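Local coordinates for protein glycerol-3-phosphate dehydrogenase [NAD(P)+] (Coxiella burnetii, PDB 3K96) that probably catalyses the NAD(P)H-dependent reduction of dihydroxyacetone phosphate to sn-glycerol 3-phosphate, the precursor for phospholipid synthesis, at residues I159-S163 with L264-D269; L211-K216 with M247-V251; P108-F112 with W131-A137; S39-A43 with S163-V168. All coordinates share one frame; numbering follows the deposited sequence. Where two conformers were deposited one is given.

Interaction 1 of 4, residues I159-S163 with L264-D269; sequences ISGPS and LAGLGD
Gly161 and Pro162, just past the end of strand 156-160, run along the first turns of helix 264-275, with Gly161 CA 4.5 Å from Ala265 CA and Pro162 CA 4.0 Å from Asp269 CA. The Pro162 ring lies against the helix backbone: its CD is 3.4 Å from Leu264 O, and its CB is 3.7 Å from Gly268 O, where the absence of a side chain lets the ring come close. Leu264 CD2 meets the same ring at CD, 3.9 Å away, the two side chains crossing at about a right angle. Asp269 has CG anti to its backbone N (chi1 -154°), which brings the carboxylate beside the Gly161 carbonyl. Asp269 OD1 and Gly161 O, both acceptors, lie 3.4 Å apart without bonding; Lys134 NZ reaches both groups, by a salt bridge to OD2 and a weak hydrogen bond to Gly161 O. A water joins the segments, donating to Asp269 OD1 (2.8 Å) and accepting from Ser163 N. Gly161, Ser163 and Asp269 are predicted to bind sn-glycerol 3-phosphate. Strand 174-180 packs on Leu264, Val209 of helix 206-228 touches Ser160 and Ala265, and Ala237 of the second subunit reaches Pro162.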
loop_
_atom_site.group_PDB
_atom_site.type_symbol
_atom_site.label_atom_id
_atom_site.label_comp_id
_atom_site.label_asym_id
_atom_site.label_seq_id
_atom_site.Cartn_x
_atom_site.Cartn_y
_atom_site.Cartn_z
ATOM N N ILE A 159 16.615 -0.108 12.402
ATOM C CA ILE A 159 16.325 -1.019 11.311
ATOM C C ILE A 159 14.793 -1.136 11.287
ATOM O O ILE A 159 14.169 -1.445 12.308
ATOM C CB ILE A 159 17.007 -2.368 11.505
ATOM C CG1 ILE A 159 16.888 -3.208 10.233
ATOM C CG2 ILE A 159 16.432 -3.087 12.732
ATOM C CD1 ILE A 159 17.640 -4.528 10.314
ATOM N N SER A 160 14.204 -0.867 10.124
ATOM C CA SER A 160 12.762 -0.829 9.979
ATOM C C SER A 160 12.301 -1.077 8.564
ATOM O O SER A 160 12.863 -0.547 7.626
ATOM C CB SER A 160 12.272 0.543 10.399
ATOM O OG SER A 160 10.897 0.534 10.706
ATOM N N GLY A 161 11.278 -1.905 8.424
ATOM C CA GLY A 161 10.700 -2.209 7.118
ATOM C C GLY A 161 9.593 -3.241 7.215
ATOM O O GLY A 161 9.241 -3.667 8.325
ATOM N N PRO A 162 9.015 -3.635 6.053
ATOM C CA PRO A 162 7.987 -4.670 6.072
ATOM C C PRO A 162 8.664 -5.988 6.392
ATOM O O PRO A 162 9.310 -6.588 5.534
ATOM C CB PRO A 162 7.429 -4.660 4.646
ATOM C CG PRO A 162 8.513 -4.079 3.804
ATOM C CD PRO A 162 9.335 -3.182 4.695
ATOM N N SER A 163 8.486 -6.466 7.599
ATOM C CA SER A 163 9.210 -7.661 7.990
ATOM C C SER A 163 8.521 -8.543 9.005
ATOM O O SER A 163 8.920 -8.536 10.171
ATOM C CB SER A 163 10.539 -7.209 8.579
ATOM O OG SER A 163 10.299 -6.310 9.647
ATOM N N LEU A 264 10.610 1.713 2.220
ATOM C CA LEU A 264 10.320 0.534 3.013
ATOM C C LEU A 264 9.803 0.820 4.406
ATOM O O LEU A 264 8.881 0.135 4.864
ATOM C CB LEU A 264 11.572 -0.343 3.103
ATOM C CG LEU A 264 12.055 -0.979 1.807
ATOM C CD1 LEU A 264 13.534 -1.448 1.890
ATOM C CD2 LEU A 264 11.099 -2.145 1.412
ATOM N N ALA A 265 10.371 1.836 5.069
ATOM C CA ALA A 265 10.007 2.168 6.457
ATOM C C ALA A 265 8.656 2.916 6.547
ATOM O O ALA A 265 7.991 2.895 7.584
ATOM C CB ALA A 265 11.123 2.978 7.117
ATOM N N GLY A 266 8.242 3.537 5.449
ATOM C CA GLY A 266 6.960 4.243 5.423
ATOM C C GLY A 266 5.970 3.334 4.726
ATOM O O GLY A 266 5.439 2.389 5.329
ATOM N N LEU A 267 5.770 3.597 3.438
ATOM C CA LEU A 267 4.850 2.827 2.588
ATOM C C LEU A 267 4.945 1.310 2.702
ATOM O O LEU A 267 3.933 0.631 2.831
ATOM C CB LEU A 267 5.069 3.223 1.126
ATOM C CG LEU A 267 4.391 2.354 0.075
ATOM C CD1 LEU A 267 2.887 2.433 0.222
ATOM C CD2 LEU A 267 4.840 2.770 -1.302
ATOM N N GLY A 268 6.161 0.764 2.661
ATOM C CA GLY A 268 6.324 -0.678 2.707
ATOM C C GLY A 268 5.708 -1.312 3.917
ATOM O O GLY A 268 4.835 -2.180 3.800
ATOM N N ASP A 269 6.166 -0.871 5.090
ATOM C CA ASP A 269 5.692 -1.388 6.368
ATOM C C ASP A 269 4.202 -1.079 6.550
ATOM O O ASP A 269 3.453 -1.861 7.128
ATOM C CB ASP A 269 6.496 -0.743 7.488
ATOM C CG ASP A 269 6.566 -1.588 8.738
ATOM O OD1 ASP A 269 6.010 -2.713 8.779
ATOM O OD2 ASP A 269 7.221 -1.127 9.701
HETATM O O HOH W 1 6.914 -5.121 9.807
#

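Interaction 2 of 4, residues L211-K216 with M247-V251; sequences LCGSVK and MGRLV
Cys212 and Met247 bring their sulfurs together at the tight end of this helix pair, SG to SD 3.6 Å, where helices 206-228 and 233-253 run roughly antiparallel (143° between the short segments, axes 9.3 Å apart). Met247 leaves its helix extended, CG anti to the backbone N, and bends only at its last torsion (chi3 -70°). That bend lays CE 3.6 Å from Cys212 O, a carbonyl already taking the helical N-H groups of Val215 and Lys216. SD lies alongside Cys212 CB and SG, while the methyl points to the next turn, near Lys216 N. One turn along helix 233-253, Leu250 provides the second close point: its CD2 comes within 3.6 Å of Val215 CG2 and also meets Leu211 CD2 at 3.9 Å, the two leucines crossing at about a right angle. Leu211 CD1 reaches Leu250 O as well. Val251 CG2 sits between Cys212 SG at 3.9 Å and Leu211 CB at 4.1 Å.

The fit is looser elsewhere. Ser214 OG merely skirts Leu250 CD2, its hydroxyl being given to Leu211 O within its own helix. Arg249, partly exposed, faces the other way, with NH2 bonded to Glu324 O. Lys216, the predicted proton acceptor, touches Met247 CE only near its backbone; its chain leads off to Thr273 OG1, with a weak, long ion pair to Asp269. With no hydrogen bond across it, the interface rests on van der Waals contact among apolar and sulfur-bearing side chains and a few backbone carbonyls, and the polar end of Lys216 is directed to the predicted substrate site.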
loop_
_atom_site.group_PDB
_atom_site.type_symbol
_atom_site.label_atom_id
_atom_site.label_comp_id
_atom_site.label_asym_id
_atom_site.label_seq_id
_atom_site.Cartn_x
_atom_site.Cartn_y
_atom_site.Cartn_z
ATOM N N LEU A 211 9.767 7.984 12.980
ATOM C CA LEU A 211 8.431 8.518 13.023
ATOM C C LEU A 211 7.437 7.710 12.170
ATOM O O LEU A 211 6.295 7.513 12.574
ATOM C CB LEU A 211 8.460 10.004 12.672
ATOM C CG LEU A 211 9.103 10.844 13.785
ATOM C CD1 LEU A 211 9.291 12.267 13.297
ATOM C CD2 LEU A 211 8.249 10.807 15.090
ATOM N N CYS A 212 7.888 7.214 11.023
ATOM C CA CYS A 212 7.035 6.368 10.181
ATOM C C CYS A 212 6.648 5.139 10.961
ATOM O O CYS A 212 5.485 4.730 10.974
ATOM C CB CYS A 212 7.761 5.946 8.900
ATOM S SG CYS A 212 7.820 7.211 7.665
ATOM N N GLY A 213 7.644 4.528 11.603
ATOM C CA GLY A 213 7.404 3.340 12.389
ATOM C C GLY A 213 6.532 3.599 13.601
ATOM O O GLY A 213 5.867 2.703 14.081
ATOM N N SER A 214 6.514 4.818 14.109
ATOM C CA SER A 214 5.740 5.069 15.320
ATOM C C SER A 214 4.256 5.332 15.010
ATOM O O SER A 214 3.444 5.419 15.919
ATOM C CB SER A 214 6.330 6.257 16.091
ATOM O OG SER A 214 6.046 7.487 15.424
ATOM N N VAL A 215 3.923 5.458 13.734
ATOM C CA VAL A 215 2.542 5.716 13.325
ATOM C C VAL A 215 1.852 4.534 12.618
ATOM O O VAL A 215 0.645 4.422 12.660
ATOM C CB VAL A 215 2.498 6.923 12.402
ATOM C CG1 VAL A 215 1.072 7.189 11.910
ATOM C CG2 VAL A 215 3.031 8.150 13.135
ATOM N N LYS A 216 2.614 3.625 12.010
ATOM C CA LYS A 216 1.995 2.570 11.213
ATOM C C LYS A 216 0.997 1.671 11.947
ATOM O O LYS A 216 0.006 1.270 11.352
ATOM C CB LYS A 216 3.029 1.684 10.551
ATOM C CG LYS A 216 3.873 0.930 11.539
ATOM C CD LYS A 216 4.012 -0.458 11.097
ATOM C CE LYS A 216 4.683 -1.302 12.145
ATOM N NZ LYS A 216 4.269 -2.719 11.892
ATOM N N MET A 247 1.234 10.682 8.341
ATOM C CA MET A 247 2.549 10.156 8.675
ATOM C C MET A 247 3.571 11.169 8.082
ATOM O O MET A 247 4.510 11.569 8.745
ATOM C CB MET A 247 2.746 8.757 8.081
ATOM C CG MET A 247 4.087 8.087 8.404
ATOM S SD MET A 247 4.304 6.492 7.553
ATOM C CE MET A 247 3.112 5.486 8.425
ATOM N N GLY A 248 3.327 11.620 6.855
ATOM C CA GLY A 248 4.229 12.568 6.185
ATOM C C GLY A 248 4.319 13.908 6.900
ATOM O O GLY A 248 5.402 14.515 6.984
ATOM N N ARG A 249 3.187 14.365 7.435
ATOM C CA ARG A 249 3.137 15.629 8.164
ATOM C C ARG A 249 4.008 15.563 9.429
ATOM O O ARG A 249 4.780 16.479 9.728
ATOM C CB ARG A 249 1.688 15.978 8.522
ATOM C CG ARG A 249 1.537 17.368 9.086
ATOM C CD ARG A 249 0.054 17.816 9.232
ATOM N NE ARG A 249 -0.660 17.793 7.958
ATOM C CZ ARG A 249 -1.603 16.922 7.616
ATOM N NH1 ARG A 249 -2.161 17.013 6.417
ATOM N NH2 ARG A 249 -2.019 15.985 8.463
ATOM N N LEU A 250 3.869 14.482 10.171
ATOM C CA LEU A 250 4.650 14.276 11.357
ATOM C C LEU A 250 6.150 14.212 11.011
ATOM O O LEU A 250 6.983 14.867 11.651
ATOM C CB LEU A 250 4.219 12.988 12.033
ATOM C CG LEU A 250 4.945 12.660 13.341
ATOM C CD1 LEU A 250 4.677 13.746 14.362
ATOM C CD2 LEU A 250 4.526 11.285 13.873
ATOM N N VAL A 251 6.479 13.427 9.995
ATOM C CA VAL A 251 7.838 13.293 9.538
ATOM C C VAL A 251 8.376 14.676 9.139
ATOM O O VAL A 251 9.472 15.095 9.573
ATOM C CB VAL A 251 7.906 12.325 8.330
ATOM C CG1 VAL A 251 9.257 12.421 7.603
ATOM C CG2 VAL A 251 7.613 10.909 8.788
#

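Interaction 3 of 4, residues P108-F112 with W131-A137; sequences PSFAF and WGTKGLA
In the beta-alpha-beta crossover of the Rossmann-type nucleotide-binding domain that joins strands 102-105 and 128-131, Ser109 and Phe112 at the start of helix 109-119 meet Trp131, Thr133 and the loop that follows. The two aromatics make a T-shaped pair: the edge of Phe112 is directed at the face of Trp131, with the phenyl and five-membered ring centroids 5.6 Å apart and the planes at 76°. Trp131 CG sits between its backbone N and carbonyl carbon (chi1 61°), a torsion that turns one indole face to the phenyl. Thr133 takes another part of the Phe112 edge, OG1 lying near the ring plane 3.6 Å from CD1; that hydroxyl is hydrogen-bonded to Val107 O, which holds its rotation. The threonine's other branch, CG2, goes to the helix start and packs 3.7 Å from Ser109 CA.

Past this point the loop curls around Ser109. Its CB rests between two carbonyls, 3.5 Å from Lys134 O and 3.6 Å from Leu136 O, and Gly135, bare of side chain, lets the serine come in close. Lys134 starts away from the helix, and its NZ is in a salt bridge with Asp269 OD2; it is predicted to contact both NADPH and sn-glycerol 3-phosphate. Glu306, another predicted NADPH residue, accepts a hydrogen bond from Ser109 N. Leu143 and Val147 of helix 143-151 pack on Phe112 as well. A water joins the two segments, donating to Leu136 O at 2.8 Å and making a weak bond with Ser109 OG at 3.4 Å.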
loop_
_atom_site.group_PDB
_atom_site.type_symbol
_atom_site.label_atom_id
_atom_site.label_comp_id
_atom_site.label_asym_id
_atom_site.label_seq_id
_atom_site.Cartn_x
_atom_site.Cartn_y
_atom_site.Cartn_z
ATOM N N PRO A 108 9.192 -4.107 23.070
ATOM C CA PRO A 108 8.116 -3.206 22.692
ATOM C C PRO A 108 8.421 -1.748 23.076
ATOM O O PRO A 108 9.203 -1.491 23.999
ATOM C CB PRO A 108 6.918 -3.730 23.495
ATOM C CG PRO A 108 7.212 -5.157 23.714
ATOM C CD PRO A 108 8.720 -5.191 23.941
ATOM N N SER A 109 7.789 -0.801 22.391
ATOM C CA SER A 109 8.022 0.606 22.665
ATOM C C SER A 109 7.715 0.994 24.117
ATOM O O SER A 109 8.400 1.851 24.697
ATOM C CB SER A 109 7.239 1.477 21.676
ATOM O OG SER A 109 5.868 1.163 21.685
ATOM N N PHE A 110 6.728 0.339 24.721
ATOM C CA PHE A 110 6.375 0.632 26.095
ATOM C C PHE A 110 7.390 0.092 27.091
ATOM O O PHE A 110 7.281 0.387 28.259
ATOM C CB PHE A 110 4.943 0.145 26.451
ATOM C CG PHE A 110 4.668 -1.311 26.114
ATOM C CD1 PHE A 110 5.119 -2.342 26.945
ATOM C CD2 PHE A 110 3.918 -1.648 24.988
ATOM C CE1 PHE A 110 4.835 -3.686 26.645
ATOM C CE2 PHE A 110 3.632 -2.970 24.687
ATOM C CZ PHE A 110 4.109 -4.001 25.510
ATOM N N ALA A 111 8.353 -0.714 26.644
ATOM C CA ALA A 111 9.407 -1.208 27.545
ATOM C C ALA A 111 10.791 -0.616 27.223
ATOM O O ALA A 111 11.770 -0.871 27.931
ATOM C CB ALA A 111 9.472 -2.724 27.488
ATOM N N PHE A 112 10.876 0.193 26.178
ATOM C CA PHE A 112 12.159 0.744 25.740
ATOM C C PHE A 112 12.820 1.561 26.838
ATOM O O PHE A 112 14.005 1.336 27.170
ATOM C CB PHE A 112 11.947 1.585 24.471
ATOM C CG PHE A 112 13.208 1.867 23.706
ATOM C CD1 PHE A 112 13.675 0.958 22.771
ATOM C CD2 PHE A 112 13.911 3.050 23.904
ATOM C CE1 PHE A 112 14.818 1.203 22.040
ATOM C CE2 PHE A 112 15.060 3.303 23.184
ATOM C CZ PHE A 112 15.516 2.375 22.240
ATOM N N TRP A 131 18.379 -0.422 17.220
ATOM C CA TRP A 131 17.093 -0.948 17.665
ATOM C C TRP A 131 16.163 -1.273 16.484
ATOM O O TRP A 131 16.256 -0.687 15.393
ATOM C CB TRP A 131 16.371 -0.007 18.644
ATOM C CG TRP A 131 16.053 1.325 18.044
ATOM C CD1 TRP A 131 14.919 1.671 17.357
ATOM C CD2 TRP A 131 16.886 2.473 18.051
ATOM N NE1 TRP A 131 15.005 2.977 16.933
ATOM C CE2 TRP A 131 16.209 3.490 17.348
ATOM C CE3 TRP A 131 18.151 2.745 18.581
ATOM C CZ2 TRP A 131 16.750 4.753 17.167
ATOM C CZ3 TRP A 131 18.692 4.005 18.397
ATOM C CH2 TRP A 131 17.991 4.993 17.694
ATOM N N GLY A 132 15.299 -2.251 16.739
ATOM C CA GLY A 132 14.254 -2.681 15.819
ATOM C C GLY A 132 12.896 -2.282 16.370
ATOM O O GLY A 132 11.863 -2.486 15.701
ATOM N N THR A 133 12.891 -1.743 17.598
ATOM C CA THR A 133 11.665 -1.239 18.239
ATOM C C THR A 133 11.034 -0.139 17.384
ATOM O O THR A 133 11.740 0.659 16.787
ATOM C CB THR A 133 11.998 -0.620 19.614
ATOM O OG1 THR A 133 12.655 -1.598 20.434
ATOM C CG2 THR A 133 10.750 -0.077 20.321
ATOM N N LYS A 134 9.706 -0.090 17.347
ATOM C CA LYS A 134 8.956 0.941 16.597
ATOM C C LYS A 134 7.938 1.570 17.547
ATOM O O LYS A 134 7.230 0.872 18.248
ATOM C CB LYS A 134 8.211 0.318 15.402
ATOM C CG LYS A 134 9.115 -0.418 14.417
ATOM C CD LYS A 134 8.315 -1.126 13.318
ATOM C CE LYS A 134 9.225 -1.936 12.422
ATOM N NZ LYS A 134 8.519 -2.738 11.405
ATOM N N GLY A 135 7.899 2.881 17.581
ATOM C CA GLY A 135 7.005 3.604 18.449
ATOM C C GLY A 135 7.760 4.566 19.356
ATOM O O GLY A 135 8.949 4.397 19.618
ATOM N N LEU A 136 7.059 5.562 19.860
ATOM C CA LEU A 136 7.660 6.511 20.767
ATOM C C LEU A 136 7.789 5.893 22.156
ATOM O O LEU A 136 7.008 5.018 22.525
ATOM C CB LEU A 136 6.804 7.766 20.839
ATOM C CG LEU A 136 6.678 8.546 19.543
ATOM C CD1 LEU A 136 5.679 9.722 19.726
ATOM C CD2 LEU A 136 8.069 9.050 19.093
ATOM N N ALA A 137 8.776 6.325 22.922
ATOM C CA ALA A 137 8.950 5.813 24.279
ATOM C C ALA A 137 8.173 6.674 25.261
ATOM O O ALA A 137 7.605 7.707 24.901
ATOM C CB ALA A 137 10.459 5.787 24.680
HETATM O O HOH W 2 4.567 4.239 21.383
#

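Interaction 4 of 4, residues S39-A43 with S163-V168; sequences SWGTA and SLATEV
Ser163 and Trp40 supply the aromatic part of the contact. The methylene of Ser163 makes a CH-pi approach, off-centre, with CB 4.2 Å from the centroid of the six-membered ring and 29° from its normal. Its OG lies over a face of the indole toward the rim, nearest to Trp40 CZ2 at 3.7 Å; Gly161 O is also close to that hydroxyl. Trp40 reaches this place because CG stands anti to its backbone N (chi1 -175°), sending the indole out toward the turn that precedes helix 165-169.

The remaining contacts are van der Waals packing, around Ala165, Ala43 and Val168. Ala165 CB butts against the first turn of helix 39-49, 3.5 Å from Ser39 C and 3.6 Å from Trp40 N. That turn follows the glycine-rich loop of a Rossmann-type fold: Gly41 fits the last glycine of a GxGxxG pattern, and Ser39, Trp40 and Ala165 are all predicted to contact NADPH, so the close approach lies at the probable cofactor site. Ala43 CB, one turn further on, sits 3.6 Å from Ala165 O and 4.1 Å from Ala165 CB. Val168 splits its two methyls between the partners, CG2 to Trp40 CZ3 at 3.8 Å and CG1 toward Ala43 CB. Phe198 of strand 198-203 packs on both Trp40 and Val168.

Hydrogen bonds are absent across the two segments, and the polar groups look elsewhere. Leu164, at the N-cap of helix 165-169, gives its N-H to Asn234 OD1 of the second subunit, while the Glu167 carboxylate accepts from the backbone N atoms of Ser233 and Asn234 in that same subunit.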
loop_
_atom_site.group_PDB
_atom_site.type_symbol
_atom_site.label_atom_id
_atom_site.label_comp_id
_atom_site.label_asym_id
_atom_site.label_seq_id
_atom_site.Cartn_x
_atom_site.Cartn_y
_atom_site.Cartn_z
ATOM N N SER A 39 9.083 -12.211 18.873
ATOM C CA SER A 39 9.174 -12.820 17.543
ATOM C C SER A 39 10.244 -12.156 16.689
ATOM O O SER A 39 11.116 -12.821 16.122
ATOM C CB SER A 39 7.824 -12.692 16.811
ATOM O OG SER A 39 6.767 -13.256 17.571
ATOM N N TRP A 40 10.165 -10.837 16.587
ATOM C CA TRP A 40 11.081 -10.089 15.750
ATOM C C TRP A 40 12.519 -10.173 16.269
ATOM O O TRP A 40 13.433 -10.451 15.499
ATOM C CB TRP A 40 10.578 -8.649 15.563
ATOM C CG TRP A 40 11.387 -7.779 14.608
ATOM C CD1 TRP A 40 11.727 -6.463 14.801
ATOM C CD2 TRP A 40 11.973 -8.156 13.348
ATOM N NE1 TRP A 40 12.474 -6.002 13.745
ATOM C CE2 TRP A 40 12.633 -7.015 12.834
ATOM C CE3 TRP A 40 11.981 -9.328 12.591
ATOM C CZ2 TRP A 40 13.295 -7.022 11.615
ATOM C CZ3 TRP A 40 12.657 -9.333 11.389
ATOM C CH2 TRP A 40 13.307 -8.195 10.912
ATOM N N GLY A 41 12.723 -9.936 17.556
ATOM C CA GLY A 41 14.093 -10.053 18.122
ATOM C C GLY A 41 14.725 -11.400 17.857
ATOM O O GLY A 41 15.902 -11.499 17.490
ATOM N N THR A 42 13.920 -12.453 18.002
ATOM C CA THR A 42 14.392 -13.809 17.804
ATOM C C THR A 42 14.686 -14.084 16.326
ATOM O O THR A 42 15.656 -14.768 16.007
ATOM C CB THR A 42 13.382 -14.838 18.332
ATOM O OG1 THR A 42 13.092 -14.576 19.710
ATOM C CG2 THR A 42 13.928 -16.257 18.191
ATOM N N ALA A 43 13.846 -13.560 15.429
ATOM C CA ALA A 43 14.047 -13.736 13.992
ATOM C C ALA A 43 15.366 -13.068 13.560
ATOM O O ALA A 43 16.124 -13.619 12.782
ATOM C CB ALA A 43 12.851 -13.151 13.193
ATOM N N SER A 163 8.486 -6.466 7.599
ATOM C CA SER A 163 9.210 -7.661 7.990
ATOM C C SER A 163 8.521 -8.543 9.005
ATOM O O SER A 163 8.920 -8.536 10.171
ATOM C CB SER A 163 10.539 -7.209 8.579
ATOM O OG SER A 163 10.299 -6.310 9.647
ATOM N N LEU A 164 7.511 -9.311 8.589
ATOM C CA LEU A 164 6.862 -10.254 9.491
ATOM C C LEU A 164 7.939 -11.192 10.013
ATOM O O LEU A 164 8.700 -11.741 9.240
ATOM C CB LEU A 164 5.820 -11.101 8.774
ATOM C CG LEU A 164 4.568 -10.419 8.236
ATOM C CD1 LEU A 164 3.642 -11.481 7.629
ATOM C CD2 LEU A 164 3.875 -9.620 9.387
ATOM N N ALA A 165 7.981 -11.392 11.315
ATOM C CA ALA A 165 9.024 -12.227 11.928
ATOM C C ALA A 165 9.002 -13.673 11.432
ATOM O O ALA A 165 10.057 -14.260 11.176
ATOM C CB ALA A 165 8.910 -12.162 13.478
ATOM N N THR A 166 7.801 -14.241 11.280
ATOM C CA THR A 166 7.634 -15.620 10.823
ATOM C C THR A 166 8.204 -15.836 9.413
ATOM O O THR A 166 8.847 -16.863 9.154
ATOM C CB THR A 166 6.106 -16.086 10.875
ATOM O OG1 THR A 166 5.287 -15.120 10.201
ATOM C CG2 THR A 166 5.596 -16.220 12.339
ATOM N N GLU A 167 8.007 -14.866 8.513
ATOM C CA GLU A 167 8.517 -14.989 7.129
ATOM C C GLU A 167 10.046 -14.852 7.062
ATOM O O GLU A 167 10.708 -15.491 6.225
ATOM C CB GLU A 167 7.834 -13.983 6.184
ATOM C CG GLU A 167 6.300 -14.230 6.031
ATOM C CD GLU A 167 5.643 -13.373 4.924
ATOM O OE1 GLU A 167 6.230 -12.336 4.547
ATOM O OE2 GLU A 167 4.537 -13.758 4.429
ATOM N N VAL A 168 10.593 -14.018 7.939
ATOM C CA VAL A 168 12.043 -13.860 8.022
ATOM C C VAL A 168 12.621 -15.191 8.525
ATOM O O VAL A 168 13.552 -15.709 7.931
ATOM C CB VAL A 168 12.454 -12.683 8.917
ATOM C CG1 VAL A 168 13.999 -12.719 9.226
ATOM C CG2 VAL A 168 12.019 -11.375 8.269
#

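In the fold
Interactions 1, 2 and 3 converge on the predicted substrate site. Lys134 of interaction 3 reaches Asp269 of interaction 1, NZ to OD2 2.7 Å, and Lys216 of interaction 2 approaches the same carboxylate more distantly, NZ to OD1 3.6 Å. The two lysines also pack side by side, Lys216 CE 3.8 Å from Lys134 CD. Interaction 4 shares Ser163 with interaction 1 and carries the chain on from there to the probable cofactor site; its centre is about 22 Å from that of interaction 2, with no touch between them. Interactions 1 and 4 both meet the second subunit, while 2 and 3 do not. Interaction 3 is nested within the loop that interaction 4 closes.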